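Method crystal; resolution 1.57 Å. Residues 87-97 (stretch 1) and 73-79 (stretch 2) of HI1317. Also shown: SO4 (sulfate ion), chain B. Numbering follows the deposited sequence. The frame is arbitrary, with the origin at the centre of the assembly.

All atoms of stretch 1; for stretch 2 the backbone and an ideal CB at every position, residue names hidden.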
# COMPACT_ATOMS: atom_id res chain seq x y z
N ALA A 87 -12.81 2.99 -10.07
CA ALA A 87 -11.97 1.83 -9.86
C ALA A 87 -11.49 1.73 -8.39
O ALA A 87 -11.18 2.75 -7.75
CB ALA A 87 -10.78 1.86 -10.82
N HIS A 88 -11.44 0.51 -7.88
CA HIS A 88 -10.92 0.25 -6.53
C HIS A 88 -11.74 0.75 -5.39
O HIS A 88 -11.24 0.80 -4.24
CB HIS A 88 -9.48 0.74 -6.40
CG HIS A 88 -8.54 -0.09 -7.18
ND1 HIS A 88 -8.48 -1.47 -7.11
CD2 HIS A 88 -7.59 0.29 -8.06
CE1 HIS A 88 -7.53 -1.90 -7.93
NE2 HIS A 88 -6.99 -0.84 -8.53
N GLY A 89 -12.99 1.14 -5.65
CA GLY A 89 -13.88 1.48 -4.54
C GLY A 89 -13.68 2.89 -3.98
O GLY A 89 -13.06 3.72 -4.63
N THR A 90 -14.26 3.15 -2.79
CA THR A 90 -14.32 4.53 -2.31
C THR A 90 -13.42 4.77 -1.12
O THR A 90 -13.19 5.90 -0.71
CB THR A 90 -15.78 4.86 -1.88
OG1 THR A 90 -16.22 3.90 -0.90
CG2 THR A 90 -16.83 4.64 -3.06
N ALA A 91 -12.91 3.71 -0.55
CA ALA A 91 -12.08 3.90 0.61
C ALA A 91 -10.90 4.89 0.39
O ALA A 91 -10.58 5.66 1.28
CB ALA A 91 -11.52 2.56 1.07
N ARG A 92 -10.29 4.84 -0.77
CA ARG A 92 -9.04 5.53 -0.94
C ARG A 92 -9.24 7.04 -1.31
O ARG A 92 -8.27 7.79 -1.38
CB ARG A 92 -8.25 4.84 -2.04
CG ARG A 92 -8.86 4.96 -3.47
CD ARG A 92 -7.97 4.26 -4.44
NE ARG A 92 -8.57 4.32 -5.80
CZ ARG A 92 -7.91 4.22 -6.95
NH1 ARG A 92 -6.62 4.03 -6.99
NH2 ARG A 92 -8.63 4.25 -8.11
N ILE A 93 -10.50 7.37 -1.55
CA ILE A 93 -10.93 8.74 -1.83
C ILE A 93 -11.77 9.45 -0.79
O ILE A 93 -12.34 10.52 -1.07
CB ILE A 93 -11.62 8.79 -3.19
CG1 ILE A 93 -12.79 7.87 -3.27
CG2 ILE A 93 -10.56 8.56 -4.18
CD1 ILE A 93 -13.77 8.14 -4.58
N ARG A 94 -11.89 8.86 0.41
CA ARG A 94 -12.68 9.35 1.52
C ARG A 94 -11.73 9.62 2.74
O ARG A 94 -10.68 9.06 2.79
CB ARG A 94 -13.72 8.35 1.95
CG ARG A 94 -14.82 8.12 0.89
CD ARG A 94 -15.68 6.79 1.01
NE ARG A 94 -16.32 6.66 2.31
CZ ARG A 94 -16.85 5.54 2.78
NH1 ARG A 94 -16.81 4.41 2.05
NH2 ARG A 94 -17.42 5.54 4.00
N LEU A 95 -12.04 10.64 3.51
CA LEU A 95 -11.22 11.01 4.65
C LEU A 95 -11.53 9.99 5.76
O LEU A 95 -12.69 9.76 6.11
CB LEU A 95 -11.67 12.38 5.28
CG LEU A 95 -10.99 13.44 4.46
CD1 LEU A 95 -11.69 14.81 4.71
CD2 LEU A 95 -9.58 13.47 4.88
N TRP A 96 -10.47 9.47 6.31
CA TRP A 96 -10.56 8.67 7.56
C TRP A 96 -10.16 9.53 8.78
O TRP A 96 -9.46 10.57 8.61
CB TRP A 96 -9.62 7.49 7.43
CG TRP A 96 -9.93 6.52 6.31
CD1 TRP A 96 -10.13 6.76 4.93
CD2 TRP A 96 -9.93 5.08 6.46
NE1 TRP A 96 -10.33 5.56 4.30
CE2 TRP A 96 -10.21 4.53 5.23
CE3 TRP A 96 -9.79 4.24 7.57
CZ2 TRP A 96 -10.22 3.16 4.99
CZ3 TRP A 96 -9.85 2.83 7.39
CH2 TRP A 96 -10.13 2.30 6.09
N GLN A 97 -10.44 9.04 9.98
CA GLN A 97 -10.04 9.73 11.18
C GLN A 97 -8.97 8.92 11.92
O GLN A 97 -8.97 7.72 11.90
CB GLN A 97 -11.23 9.89 12.11
CG GLN A 97 -12.22 11.00 11.64
CD GLN A 97 -12.96 10.61 10.39
OE1 GLN A 97 -13.05 11.41 9.39
NE2 GLN A 97 -13.51 9.40 10.37
N UNK A 73 0.31 2.96 0.11
CA UNK A 73 -0.48 1.74 0.22
C UNK A 73 -1.94 2.09 0.18
O UNK A 73 -2.64 2.21 1.13
CB UNK A 73 -0.15 0.97 1.50
N UNK A 74 -2.48 2.33 -1.01
CA UNK A 74 -3.90 2.65 -1.18
C UNK A 74 -4.71 1.43 -0.70
O UNK A 74 -4.31 0.26 -0.91
CB UNK A 74 -4.22 3.00 -2.63
N UNK A 75 -5.82 1.71 -0.12
CA UNK A 75 -6.77 0.70 0.34
C UNK A 75 -7.86 0.53 -0.70
O UNK A 75 -8.59 1.53 -0.92
CB UNK A 75 -7.37 1.08 1.69
N UNK A 76 -7.84 -0.59 -1.43
CA UNK A 76 -8.93 -0.82 -2.41
C UNK A 76 -10.07 -1.53 -1.71
O UNK A 76 -9.81 -2.61 -1.15
CB UNK A 76 -8.45 -1.64 -3.61
N UNK A 77 -11.25 -0.96 -1.69
CA UNK A 77 -12.36 -1.48 -0.92
C UNK A 77 -13.58 -0.65 -1.24
O UNK A 77 -13.40 0.57 -1.32
CB UNK A 77 -12.06 -1.47 0.58
N UNK A 78 -14.77 -1.25 -1.37
CA UNK A 78 -15.08 -2.69 -1.18
C UNK A 78 -15.11 -3.52 -2.44
O UNK A 78 -15.67 -4.63 -2.44
CB UNK A 78 -16.44 -2.83 -0.49
N UNK A 79 -14.59 -2.98 -3.53
CA UNK A 79 -14.45 -3.75 -4.76
C UNK A 79 -13.03 -3.47 -5.25
O UNK A 79 -12.46 -2.43 -4.93
CB UNK A 79 -15.51 -3.38 -5.80
S SO4 B . -6.06 3.85 -10.77
O1 SO4 B . -5.27 3.98 -9.56
O2 SO4 B . -6.39 2.46 -10.87
O3 SO4 B . -5.32 4.30 -11.97
O4 SO4 B . -7.20 4.72 -10.69

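Position 73 gives the least evidence. No atom of stretch 1 lies within 5.5 Å of its ideal CB, so this contact sets no preference, and almost any residue would be compatible. The deposited residue is Val73, which does not touch stretch 1.

At position 74 CA-to-CB points toward stretch 1, and the ideal CB is 4.3 Å from Arg92 CD, on the aliphatic part of that side chain. Phi of -63° and psi of 145° suit many residues and lie within the range open to proline. A small or medium apolar side chain would fit. The residue is Pro74, whose CB lies 4.5 Å from Arg92 CD; the guanidinium itself leads away to the sulfate, where Arg92 NH1 donates to SO4 O1 at 2.9 Å.

Position 75 has extended backbone angles (-97°/107°) and a sideways CB, 4.4 Å from Ala91 CB and 4.8 Å from Trp96 CZ2. Stretch 1 therefore offers a methyl and an indole, which favours an apolar side chain, branched or not. The deposited Ile75 places CG2 4.0 Å from Ala91 CB and 4.4 Å from Trp96 CZ2. Its backbone O accepts from water 1 at 2.6 Å; the same water donates to His88 O at 2.6 Å and accepts from Arg92 N at 2.8 Å, so it ties the two backbones together.

At position 76 the ideal CB stands 3.5 Å from His88 ND1. With an imidazole so near, a small or slim side chain is the simplest fit, and alanine, serine or cysteine would all be plausible. It is Cys76: with chi1 at -51° (m), SG sits over one face of the His88 ring, 3.7 Å from its centroid and 27° off the normal, a sulfur-aromatic contact.

The backbone at position 77 does most of the bonding. Its N donates to His88 O (3.1 Å, 146°), and its O accepts from Ala91 N (3.3 Å, 170°) and, weakly, from Thr90 N (3.1 Å, 125°). These bonds need no particular side chain, though the donated N-H excludes proline. CA-to-CB points away overall, so many side chains could leave here, although the ideal CB is still 4.1 Å from Ala91 CB. In Tyr77, CB packs 3.9 Å from Ala91 CB, that methyl lies at the ring edge, and OH is bonded elsewhere in the structure.

Position 78 has a sideways CB with no stretch 1 atom within 5.5 Å. The peptide bond before it is cis, the strongest visible hint of proline. Pro78 it is, with CD 4.2 Å from Gly89 CA.

Position 79 also starts sideways, its ideal CB 5.2 Å from Gly89 N. Gly89 has no side chain, leaving a flat backbone surface for a long or aromatic group. Trp79, with chi1 at 62° (p), turns its indole back across this surface: Gly89 CA lies 3.5 Å from the centroid of the six-membered ring, 16° off the normal, a CH-pi contact. NE1 and Gly89 N, 3.3 Å apart, are both donors and do not bond.

Stretch 2 (73-79) VPICYPW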
# COMPACT_ATOMS: atom_id res chain seq x y z
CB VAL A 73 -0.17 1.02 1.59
CG1 VAL A 73 -0.92 -0.30 1.59
CG2 VAL A 73 1.30 0.85 1.72
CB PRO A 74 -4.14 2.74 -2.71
CG PRO A 74 -2.72 2.90 -3.29
CD PRO A 74 -1.69 2.20 -2.27
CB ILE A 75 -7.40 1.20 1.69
CG1 ILE A 75 -6.38 1.53 2.84
CG2 ILE A 75 -8.50 0.23 2.22
CD1 ILE A 75 -5.62 0.31 3.18
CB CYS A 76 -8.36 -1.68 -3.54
SG CYS A 76 -6.82 -1.00 -4.20
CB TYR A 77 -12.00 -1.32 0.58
CG TYR A 77 -13.12 -1.63 1.50
CD1 TYR A 77 -13.40 -2.96 1.90
CD2 TYR A 77 -13.89 -0.61 2.04
CE1 TYR A 77 -14.41 -3.19 2.82
CE2 TYR A 77 -14.88 -0.84 2.90
CZ TYR A 77 -15.18 -2.18 3.34
OH TYR A 77 -16.22 -2.44 4.24
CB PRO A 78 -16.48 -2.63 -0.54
CG PRO A 78 -17.19 -1.42 -1.31
CD PRO A 78 -16.01 -0.46 -1.51
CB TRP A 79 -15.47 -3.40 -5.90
CG TRP A 79 -15.46 -2.00 -6.48
CD1 TRP A 79 -14.79 -1.52 -7.61
CD2 TRP A 79 -16.29 -0.94 -6.01
NE1 TRP A 79 -15.15 -0.20 -7.81
CE2 TRP A 79 -16.07 0.17 -6.85
CE3 TRP A 79 -17.22 -0.81 -4.95
CZ2 TRP A 79 -16.72 1.38 -6.65
CZ3 TRP A 79 -17.81 0.41 -4.75
CH2 TRP A 79 -17.58 1.48 -5.60
O HOH W 1 -10.63 2.48 -2.30
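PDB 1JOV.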